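Local coordinates for protein glycosyl hydrolase, family 8 (Clostridium perfringens, PDB 3REN) that probably hydrolyses alpha-glucan substrates as an alpha-amylase of glycoside hydrolase family 8, built on an (alpha/alpha)6-barrel, at residues M25-D28 and F29-D33; M69-S72 and V73-N77; N228-F231 and L232-T235. One frame throughout, in Å; residues are numbered along the deposited sequence.

Contact 1. Residues M25-D28 and F29-D33; sequences MLFD and FIEKD. With MG (magnesium ion), chain D; EDO (1,2-ethanediol), chain G.
Phe27 and Glu31, one turn apart on helix 21-33, lie against each other on the flank that turns toward helix 62-74. In both, CG stands anti to the backbone N, and the extended glutamate chain brings OE1 to 3.6 Å from CE2 of the Phe27 ring. Carboxylate and ring planes are turned 60° apart, so the two groups meet at a slant and do not stack. Under them, Glu31 N donates to Phe27 O over 2.7 Å, one of the i to i+4 backbone bonds that run through the turn.

Asp28 behaves differently. With chi1 at -77° its carboxylate leans back along the helix, where OD2 forms a salt bridge with Lys24. The Lys32 chain runs past the Asp28 carbonyl, CG 3.4 Å from Asp28 O, but NZ stops 4.3 Å from Asp28 OD2, too far for a second salt bridge. On the buried side, Leu26 CD1 meets Ile30 CD1 at 4.0 Å. At the last helical residue, Asp33 OD2 binds a magnesium ion at 2.0 Å, and five waters complete its six-fold shell; the protein thus supplies one ligand here.

Among its neighbours, the helix packs against two others: Leu26 and Phe29 press on Asn338 of helix 335-346, Leu26 also on Ala341 and Phe345, while Phe27 and Ile30 rest on Met68 of helix 62-74.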
HETATM    1  N   MSE A  25     -11.958 -11.811  11.650  1.00 13.85           N
HETATM    2  CA  MSE A  25     -11.848 -10.983  12.852  1.00 13.13           C
HETATM    3  C   MSE A  25     -11.397  -9.586  12.459  1.00 11.74           C
HETATM    4  O   MSE A  25     -11.907  -8.571  12.994  1.00 11.13           O
HETATM    5  CB  MSE A  25     -10.754 -11.575  13.762  1.00 13.24           C
HETATM    6  CG  MSE A  25     -11.128 -12.869  14.508  1.00 18.02           C
HETATM    7 SE   MSE A  25      -9.458 -13.665  15.364  1.00 24.59          SE
HETATM    8  CE  MSE A  25      -8.883 -12.131  16.408  1.00 18.83           C
ATOM      9  N   LEU A  26     -10.407  -9.540  11.558  1.00 11.07           N
ATOM     10  CA  LEU A  26      -9.825  -8.282  11.166  1.00 11.70           C
ATOM     11  C   LEU A  26     -10.819  -7.449  10.293  1.00 11.41           C
ATOM     12  O   LEU A  26     -10.993  -6.236  10.485  1.00 11.07           O
ATOM     13  CB  LEU A  26      -8.467  -8.493  10.494  1.00 11.38           C
ATOM     14  CG  LEU A  26      -7.776  -7.235   9.925  1.00 12.36           C
ATOM     15  CD1 LEU A  26      -7.585  -6.096  10.985  1.00 10.22           C
ATOM     16  CD2 LEU A  26      -6.449  -7.656   9.369  1.00 11.37           C
ATOM     17  N   PHE A  27     -11.464  -8.101   9.345  1.00 11.88           N
ATOM     18  CA  PHE A  27     -12.503  -7.408   8.550  1.00 12.75           C
ATOM     19  C   PHE A  27     -13.621  -6.881   9.457  1.00 12.80           C
ATOM     20  O   PHE A  27     -14.074  -5.718   9.306  1.00 12.56           O
ATOM     21  CB  PHE A  27     -13.107  -8.332   7.485  1.00 11.97           C
ATOM     22  CG  PHE A  27     -14.135  -7.639   6.636  1.00 14.86           C
ATOM     23  CD1 PHE A  27     -13.734  -6.912   5.509  1.00 15.34           C
ATOM     24  CD2 PHE A  27     -15.480  -7.662   6.989  1.00 12.18           C
ATOM     25  CE1 PHE A  27     -14.671  -6.217   4.737  1.00 17.35           C
ATOM     26  CE2 PHE A  27     -16.418  -6.968   6.229  1.00 17.90           C
ATOM     27  CZ  PHE A  27     -16.010  -6.250   5.091  1.00 18.73           C
ATOM     28  N   ASP A  28     -14.036  -7.710  10.416  1.00 12.29           N
ATOM     29  CA  ASP A  28     -15.075  -7.302  11.395  1.00 13.51           C
ATOM     30  C   ASP A  28     -14.644  -6.064  12.185  1.00 12.46           C
ATOM     31  O   ASP A  28     -15.453  -5.176  12.444  1.00 13.26           O
ATOM     32  CB  ASP A  28     -15.415  -8.410  12.403  1.00 13.21           C
ATOM     33  CG  ASP A  28     -16.324  -9.529  11.812  1.00 19.25           C
ATOM     34  OD1 ASP A  28     -16.818  -9.417  10.653  1.00 20.40           O
ATOM     35  OD2 ASP A  28     -16.492 -10.563  12.524  1.00 22.66           O
ATOM     36  N   PHE A  29     -13.398  -6.029  12.620  1.00 12.36           N
ATOM     37  CA  PHE A  29     -12.881  -4.842  13.337  1.00 12.63           C
ATOM     38  C   PHE A  29     -12.899  -3.608  12.429  1.00 12.40           C
ATOM     39  O   PHE A  29     -13.335  -2.528  12.857  1.00 11.61           O
ATOM     40  CB  PHE A  29     -11.446  -5.082  13.829  1.00 12.87           C
ATOM     41  CG  PHE A  29     -10.786  -3.851  14.360  1.00 13.80           C
ATOM     42  CD1 PHE A  29     -11.232  -3.280  15.558  1.00 12.03           C
ATOM     43  CD2 PHE A  29      -9.724  -3.270  13.672  1.00 10.12           C
ATOM     44  CE1 PHE A  29     -10.645  -2.119  16.059  1.00 14.90           C
ATOM     45  CE2 PHE A  29      -9.114  -2.111  14.176  1.00 12.11           C
ATOM     46  CZ  PHE A  29      -9.597  -1.517  15.362  1.00 10.21           C
ATOM     47  N   ILE A  30     -12.406  -3.763  11.201  1.00 11.73           N
ATOM     48  CA  ILE A  30     -12.352  -2.631  10.261  1.00 12.05           C
ATOM     49  C   ILE A  30     -13.763  -2.160   9.917  1.00 12.61           C
ATOM     50  O   ILE A  30     -14.053  -0.973   9.955  1.00 12.72           O
ATOM     51  CB  ILE A  30     -11.570  -2.945   8.928  1.00 11.49           C
ATOM     52  CG1 ILE A  30     -10.065  -3.132   9.170  1.00 11.61           C
ATOM     53  CG2 ILE A  30     -11.768  -1.819   7.895  1.00 10.69           C
ATOM     54  CD1 ILE A  30      -9.391  -4.034   8.116  1.00 10.19           C
ATOM     55  N   GLU A  31     -14.674  -3.091   9.664  1.00 13.36           N
ATOM     56  CA  GLU A  31     -16.042  -2.695   9.351  1.00 14.51           C
ATOM     57  C   GLU A  31     -16.824  -2.102  10.523  1.00 15.37           C
ATOM     58  O   GLU A  31     -17.466  -1.057  10.377  1.00 17.06           O
ATOM     59  CB  GLU A  31     -16.810  -3.871   8.743  1.00 16.26           C
ATOM     60  CG  GLU A  31     -18.251  -3.543   8.402  1.00 22.25           C
ATOM     61  CD  GLU A  31     -19.055  -4.786   8.057  1.00 29.52           C
ATOM     62  OE1 GLU A  31     -18.794  -5.869   8.632  1.00 32.31           O
ATOM     63  OE2 GLU A  31     -19.934  -4.668   7.196  1.00 33.63           O
ATOM     64  N   LYS A  32     -16.808  -2.743  11.679  1.00 14.53           N
ATOM     65  CA  LYS A  32     -17.597  -2.258  12.813  1.00 14.83           C
ATOM     66  C   LYS A  32     -16.911  -1.167  13.649  1.00 14.70           C
ATOM     67  O   LYS A  32     -17.596  -0.272  14.230  1.00 13.95           O
ATOM     68  CB  LYS A  32     -17.963  -3.443  13.708  1.00 15.23           C
ATOM     69  CG  LYS A  32     -18.709  -4.512  12.925  1.00 18.85           C
ATOM     70  CD  LYS A  32     -18.775  -5.815  13.742  1.00 25.36           C
ATOM     71  CE  LYS A  32     -19.484  -6.879  12.949  1.00 30.99           C
ATOM     72  NZ  LYS A  32     -19.681  -8.027  13.872  1.00 34.31           N
ATOM     73  N   ASP A  33     -15.575  -1.200  13.699  1.00 12.75           N
ATOM     74  CA  ASP A  33     -14.849  -0.304  14.612  1.00 13.09           C
ATOM     75  C   ASP A  33     -14.005   0.773  14.000  1.00 13.72           C
ATOM     76  O   ASP A  33     -13.597   1.709  14.707  1.00 14.35           O
ATOM     77  CB  ASP A  33     -14.042  -1.136  15.569  1.00 13.51           C
ATOM     78  CG  ASP A  33     -14.935  -2.108  16.353  1.00 14.07           C
ATOM     79  OD1 ASP A  33     -15.867  -1.644  17.072  1.00 14.56           O
ATOM     80  OD2 ASP A  33     -14.722  -3.323  16.215  1.00 16.82           O
TER
HETATM   81 MG    MG D 372     -15.149  -4.872  17.325  1.00  7.84          MG
HETATM   82  C1  EDO G 374     -21.119   3.510  13.999  1.00 38.64           C
HETATM   83  O1  EDO G 374     -20.776   3.784  12.632  1.00 36.37           O
HETATM   84  C2  EDO G 374     -20.425   2.229  14.450  1.00 38.82           C
HETATM   85  O2  EDO G 374     -20.656   1.169  13.511  1.00 38.68           O
HETATM   86  O   HOH W   1     -15.341  -3.697  19.049  1.00 29.80           O
HETATM   87  O   HOH W   2     -13.161  -5.347  17.795  1.00 15.87           O
HETATM   88  O   HOH W   3     -17.184  -5.020  16.926  1.00 35.23           O
HETATM   89  O   HOH W   4     -15.205  -6.144  15.818  1.00 17.31           O
HETATM   90  O   HOH W   5     -15.501  -6.587  18.390  1.00 22.87           O

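Contact 2. Residues M69-S72 and V73-N77; sequences MLYS and VNANN. With EDO (1,2-ethanediol), chain F.
A Schellman motif ends helix 62-74, and one residue later Asn77 becomes the N-cap of helix 78-89, giving a tight helix-to-helix turn. Asn77 N reaches back to Ser72 O over 2.9 Å, and inside that bond Asn76 N donates to Val73 O at 3.1 Å; Asn76 carries the positive phi of 53° that lets the chain reverse. The preceding turns are regular, Val73 N bonding Met69 O and Asn74 N bonding Leu70 O, whereas the Ala75 N to Tyr71 O bond, though 2.8 Å long, is bent to 138° as the helix unwinds.

Tyr71 lies along the helix flank, its CE2 4.3 Å from the Ala75 methyl, and its OH bonds Glu23. A 1,2-ethanediol, probably from the crystallisation liquor, sits at the edge of this ring, near its plane, with C1 3.4 Å from Tyr71 OH. Its O1 accepts a nearly straight bond of 3.0 Å from Asn77 ND2. Chi1 of -170° places the Asn77 amide with CG anti to N, and its two ends serve separately, OD1 accepting from Leu80 N as N-cap.

Further polar atoms have partners outside the turn: Ser72 OG turns back to Met68 O, Asn76 OD1 accepts from Trp130, Tyr71 O accepts from Gln346, and Val73 O takes a weak bond from Arg129. The carbonyls and amides at the break between the helices are thus met largely by backbone and side-chain groups.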
HETATM    1  N   MSE A  69     -10.793  -1.478  -1.796  1.00  9.86           N
HETATM    2  CA  MSE A  69     -11.112  -1.883  -3.168  1.00 10.34           C
HETATM    3  C   MSE A  69     -10.249  -3.024  -3.677  1.00 10.65           C
HETATM    4  O   MSE A  69     -10.769  -3.942  -4.306  1.00 10.44           O
HETATM    5  CB  MSE A  69     -11.003  -0.694  -4.125  1.00  9.53           C
HETATM    6  CG  MSE A  69     -12.167   0.348  -3.910  1.00 10.96           C
HETATM    7 SE   MSE A  69     -11.795   2.082  -4.834  1.00 13.12          SE
HETATM    8  CE  MSE A  69     -11.962   1.513  -6.669  1.00 13.62           C
ATOM      9  N   LEU A  70      -8.933  -2.976  -3.420  1.00  9.88           N
ATOM     10  CA  LEU A  70      -8.099  -4.116  -3.816  1.00 10.84           C
ATOM     11  C   LEU A  70      -8.504  -5.427  -3.134  1.00 11.31           C
ATOM     12  O   LEU A  70      -8.571  -6.507  -3.785  1.00 10.27           O
ATOM     13  CB  LEU A  70      -6.626  -3.851  -3.561  1.00 10.98           C
ATOM     14  CG  LEU A  70      -5.974  -2.831  -4.486  1.00 12.57           C
ATOM     15  CD1 LEU A  70      -4.545  -2.545  -3.963  1.00 14.98           C
ATOM     16  CD2 LEU A  70      -5.886  -3.474  -5.878  1.00 15.38           C
ATOM     17  N   TYR A  71      -8.739  -5.335  -1.822  1.00 10.87           N
ATOM     18  CA  TYR A  71      -9.240  -6.465  -1.068  1.00 11.57           C
ATOM     19  C   TYR A  71     -10.550  -7.002  -1.655  1.00 11.73           C
ATOM     20  O   TYR A  71     -10.724  -8.219  -1.785  1.00 11.18           O
ATOM     21  CB  TYR A  71      -9.502  -6.047   0.384  1.00 11.15           C
ATOM     22  CG  TYR A  71     -10.190  -7.120   1.197  1.00 12.82           C
ATOM     23  CD1 TYR A  71      -9.466  -8.193   1.709  1.00 12.54           C
ATOM     24  CD2 TYR A  71     -11.549  -7.079   1.409  1.00 10.88           C
ATOM     25  CE1 TYR A  71     -10.095  -9.195   2.444  1.00 14.91           C
ATOM     26  CE2 TYR A  71     -12.195  -8.064   2.140  1.00 13.51           C
ATOM     27  CZ  TYR A  71     -11.461  -9.120   2.649  1.00 15.94           C
ATOM     28  OH  TYR A  71     -12.070 -10.090   3.413  1.00 17.03           O
ATOM     29  N   SER A  72     -11.494  -6.104  -1.940  1.00 11.74           N
ATOM     30  CA  SER A  72     -12.817  -6.501  -2.509  1.00 12.90           C
ATOM     31  C   SER A  72     -12.717  -7.258  -3.825  1.00 12.57           C
ATOM     32  O   SER A  72     -13.400  -8.258  -3.998  1.00 13.23           O
ATOM     33  CB  SER A  72     -13.696  -5.280  -2.738  1.00 12.02           C
ATOM     34  OG  SER A  72     -13.946  -4.668  -1.505  1.00 16.14           O
ATOM     35  N   VAL A  73     -11.896  -6.814  -4.756  1.00 12.36           N
ATOM     36  CA  VAL A  73     -11.726  -7.505  -6.014  1.00 13.79           C
ATOM     37  C   VAL A  73     -11.056  -8.862  -5.833  1.00 14.63           C
ATOM     38  O   VAL A  73     -11.441  -9.804  -6.413  1.00 15.14           O
ATOM     39  CB  VAL A  73     -11.139  -6.640  -7.176  1.00 13.99           C
ATOM     40  CG1 VAL A  73      -9.793  -6.199  -6.892  1.00 12.56           C
ATOM     41  CG2 VAL A  73     -11.278  -7.339  -8.499  1.00 13.44           C
ATOM     42  N   ASN A  74     -10.075  -8.920  -4.966  1.00 15.36           N
ATOM     43  CA  ASN A  74      -9.460 -10.201  -4.606  1.00 15.90           C
ATOM     44  C   ASN A  74     -10.469 -11.131  -3.948  1.00 16.12           C
ATOM     45  O   ASN A  74     -10.391 -12.350  -4.116  1.00 16.70           O
ATOM     46  CB  ASN A  74      -8.283  -9.980  -3.644  1.00 15.72           C
ATOM     47  CG  ASN A  74      -7.118  -9.310  -4.321  1.00 19.35           C
ATOM     48  OD1 ASN A  74      -7.074  -9.262  -5.539  1.00 17.71           O
ATOM     49  ND2 ASN A  74      -6.171  -8.783  -3.543  1.00 19.63           N
ATOM     50  N   ALA A  75     -11.397 -10.562  -3.183  1.00 15.68           N
ATOM     51  CA  ALA A  75     -12.392 -11.386  -2.508  1.00 16.27           C
ATOM     52  C   ALA A  75     -13.562 -11.730  -3.421  1.00 15.87           C
ATOM     53  O   ALA A  75     -14.455 -12.457  -2.997  1.00 15.95           O
ATOM     54  CB  ALA A  75     -12.896 -10.723  -1.212  1.00 15.71           C
ATOM     55  N   ASN A  76     -13.554 -11.229  -4.667  1.00 15.77           N
ATOM     56  CA  ASN A  76     -14.678 -11.388  -5.584  1.00 16.74           C
ATOM     57  C   ASN A  76     -15.967 -10.910  -4.924  1.00 16.62           C
ATOM     58  O   ASN A  76     -16.983 -11.607  -4.912  1.00 17.25           O
ATOM     59  CB  ASN A  76     -14.818 -12.857  -6.084  1.00 16.37           C
ATOM     60  CG  ASN A  76     -15.609 -12.964  -7.397  1.00 19.38           C
ATOM     61  OD1 ASN A  76     -16.185 -11.984  -7.873  1.00 20.56           O
ATOM     62  ND2 ASN A  76     -15.629 -14.158  -7.983  1.00 18.83           N
ATOM     63  N   ASN A  77     -15.907  -9.729  -4.334  1.00 16.29           N
ATOM     64  CA  ASN A  77     -17.049  -9.142  -3.662  1.00 15.58           C
ATOM     65  C   ASN A  77     -17.429  -7.798  -4.315  1.00 15.65           C
ATOM     66  O   ASN A  77     -16.967  -6.708  -3.914  1.00 13.85           O
ATOM     67  CB  ASN A  77     -16.783  -9.004  -2.156  1.00 15.79           C
ATOM     68  CG  ASN A  77     -18.033  -8.610  -1.374  1.00 16.78           C
ATOM     69  OD1 ASN A  77     -18.972  -8.008  -1.906  1.00 17.68           O
ATOM     70  ND2 ASN A  77     -18.047  -8.951  -0.104  1.00 15.94           N
TER
HETATM   71  C1  EDO F 373     -15.239 -10.001   2.262  1.00 37.66           C
HETATM   72  O1  EDO F 373     -15.917 -10.653   1.165  1.00 34.15           O
HETATM   73  C2  EDO F 373     -16.129  -9.683   3.478  1.00 35.59           C
HETATM   74  O2  EDO F 373     -16.479 -10.870   4.212  1.00 35.96           O

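Contact 3. Residues N228-F231 and L232-T235; sequences NVDF and LLST
The Phe231 ring carries the methyl of Thr235 over one face: CG2 stands 3.9 Å from the ring centroid, 20° off the normal, a CH-pi contact shifted toward the rim, where CE1 and CZ are the ring atoms nearest to it. The two side chains cross at about a right angle. Phe231 reaches this place with CG anti to its backbone N (chi1 -171°), and Thr235 turns CG2 toward it while its OG1 bonds back to Leu232 O at 2.7 Å. Because OG1 also bonds Asn288, the rotation of the threonine is fixed and the methyl is held over the ring. Tyr269 meets the same ring edge-to-face, and Trp254 and Ile255 of helix 249-262 pack on it.

The second flat group is the Asp230 carboxylate. OD2 lies beside the Leu233 methyl CD2 at 3.7 Å, while OD1 faces the first amides of the helix.

This is a strand-to-helix junction, with Asp230 at the N-cap of helix 231-243 directly after strand 228-230, which pairs with strand 268-270. The direct capping bond, Leu233 N to OD1, is straight but weak at 3.5 Å. A water strengthens the cap: it donates to OD1 at 2.6 Å and accepts from Leu232 N. With its negative charge here, Asp230 would probably be favoured by the helix dipole.

Asp230 O takes Ser234 N at 3.2 Å, the donor lying in the carbonyl plane, and a second water donates to the same oxygen. That water also bonds Ser234 OG, which also bonds Tyr212 N. Val229 CG1 lies 3.6 Å from Ser234 OG, and Leu232 packs on Ser284, Ile285 and Asn288 of helix 283-296.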
ATOM      1  N   ASN A 228      20.419   5.202   6.360  1.00 18.90           N
ATOM      2  CA  ASN A 228      19.485   4.124   6.708  1.00 20.32           C
ATOM      3  C   ASN A 228      18.470   3.870   5.618  1.00 19.61           C
ATOM      4  O   ASN A 228      17.993   4.821   5.009  1.00 19.60           O
ATOM      5  CB  ASN A 228      18.702   4.499   7.954  1.00 20.28           C
ATOM      6  CG  ASN A 228      19.560   4.475   9.209  1.00 22.42           C
ATOM      7  OD1 ASN A 228      20.647   3.927   9.216  1.00 24.52           O
ATOM      8  ND2 ASN A 228      19.074   5.097  10.258  1.00 25.57           N
ATOM      9  N   VAL A 229      18.145   2.595   5.399  1.00 18.42           N
ATOM     10  CA  VAL A 229      17.114   2.196   4.444  1.00 17.92           C
ATOM     11  C   VAL A 229      15.751   2.157   5.162  1.00 17.58           C
ATOM     12  O   VAL A 229      15.642   1.518   6.209  1.00 16.61           O
ATOM     13  CB  VAL A 229      17.421   0.793   3.889  1.00 18.34           C
ATOM     14  CG1 VAL A 229      16.309   0.305   2.885  1.00 16.15           C
ATOM     15  CG2 VAL A 229      18.832   0.741   3.258  1.00 18.05           C
ATOM     16  N   ASP A 230      14.731   2.842   4.606  1.00 17.20           N
ATOM     17  CA  ASP A 230      13.328   2.711   5.069  1.00 16.31           C
ATOM     18  C   ASP A 230      12.779   1.389   4.580  1.00 15.08           C
ATOM     19  O   ASP A 230      12.376   1.255   3.401  1.00 14.65           O
ATOM     20  CB  ASP A 230      12.430   3.842   4.517  1.00 17.60           C
ATOM     21  CG  ASP A 230      11.054   3.876   5.180  1.00 20.18           C
ATOM     22  OD1 ASP A 230      10.427   2.785   5.397  1.00 22.84           O
ATOM     23  OD2 ASP A 230      10.598   4.994   5.481  1.00 20.88           O
ATOM     24  N   PHE A 231      12.741   0.408   5.471  1.00 12.88           N
ATOM     25  CA  PHE A 231      12.455  -0.966   5.006  1.00 12.18           C
ATOM     26  C   PHE A 231      11.069  -1.158   4.404  1.00 11.50           C
ATOM     27  O   PHE A 231      10.926  -1.885   3.409  1.00 11.21           O
ATOM     28  CB  PHE A 231      12.723  -1.984   6.114  1.00 11.11           C
ATOM     29  CG  PHE A 231      12.659  -3.380   5.657  1.00 12.16           C
ATOM     30  CD1 PHE A 231      11.731  -4.257   6.214  1.00  9.02           C
ATOM     31  CD2 PHE A 231      13.551  -3.853   4.687  1.00 12.46           C
ATOM     32  CE1 PHE A 231      11.660  -5.592   5.787  1.00  8.37           C
ATOM     33  CE2 PHE A 231      13.477  -5.188   4.251  1.00 12.03           C
ATOM     34  CZ  PHE A 231      12.521  -6.055   4.807  1.00  8.92           C
ATOM     35  N   LEU A 232      10.044  -0.567   5.030  1.00 11.40           N
ATOM     36  CA  LEU A 232       8.682  -0.704   4.521  1.00 10.53           C
ATOM     37  C   LEU A 232       8.610  -0.262   3.084  1.00 11.17           C
ATOM     38  O   LEU A 232       8.035  -0.967   2.215  1.00 10.73           O
ATOM     39  CB  LEU A 232       7.672   0.091   5.347  1.00 10.51           C
ATOM     40  CG  LEU A 232       6.267   0.038   4.726  1.00 12.51           C
ATOM     41  CD1 LEU A 232       5.670  -1.391   4.811  1.00 11.97           C
ATOM     42  CD2 LEU A 232       5.380   1.014   5.445  1.00 14.05           C
ATOM     43  N   LEU A 233       9.178   0.892   2.797  1.00 10.38           N
ATOM     44  CA  LEU A 233       9.148   1.398   1.460  1.00 11.48           C
ATOM     45  C   LEU A 233       9.844   0.476   0.491  1.00 10.64           C
ATOM     46  O   LEU A 233       9.375   0.301  -0.547  1.00 11.81           O
ATOM     47  CB  LEU A 233       9.682   2.801   1.363  1.00 12.21           C
ATOM     48  CG  LEU A 233       8.766   3.966   1.671  1.00 16.38           C
ATOM     49  CD1 LEU A 233       7.667   3.718   2.634  1.00 16.76           C
ATOM     50  CD2 LEU A 233       9.535   5.214   1.995  1.00 15.65           C
ATOM     51  N   SER A 234      10.959  -0.116   0.874  1.00 10.19           N
ATOM     52  CA  SER A 234      11.618  -1.058  -0.061  1.00 11.03           C
ATOM     53  C   SER A 234      10.765  -2.327  -0.313  1.00 11.81           C
ATOM     54  O   SER A 234      10.764  -2.861  -1.410  1.00 12.37           O
ATOM     55  CB  SER A 234      13.007  -1.459   0.446  1.00 10.65           C
ATOM     56  OG  SER A 234      13.938  -0.389   0.256  1.00 15.46           O
ATOM     57  N   THR A 235      10.071  -2.825   0.710  1.00 11.11           N
ATOM     58  CA  THR A 235       9.152  -3.931   0.487  1.00 11.14           C
ATOM     59  C   THR A 235       8.046  -3.585  -0.519  1.00 11.19           C
ATOM     60  O   THR A 235       7.648  -4.450  -1.326  1.00 11.42           O
ATOM     61  CB  THR A 235       8.567  -4.547   1.783  1.00 11.69           C
ATOM     62  OG1 THR A 235       7.679  -3.618   2.440  1.00  9.76           O
ATOM     63  CG2 THR A 235       9.708  -4.956   2.704  1.00 11.58           C
TER
HETATM   64  O   HOH W   6      10.140   1.221   7.428  1.00  9.76           O
HETATM   65  O   HOH W   7      13.328   2.198   1.009  1.00 16.49           O

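Contacts 1 and 2 belong to neighbouring helices, 21-33 and 62-74, and touch directly: Phe27 CD1 packs against Tyr71 CE2 at 3.9 Å, although their centres are 16 Å apart. Helix 335-346 lies against both, so the three helices form one packed unit on this side of the barrel. Contact 3 stands well away, its centre 28 Å from that of contact 1 and 27 Å from that of contact 2, with nearest atoms about 14 and 13 Å apart; contacts 2 and 3 lie on opposite sides of the chain's centre. A magnesium ion and an ethanediol lie at contact 1 and another ethanediol at contact 2; the diols are probably from the crystallisation liquor.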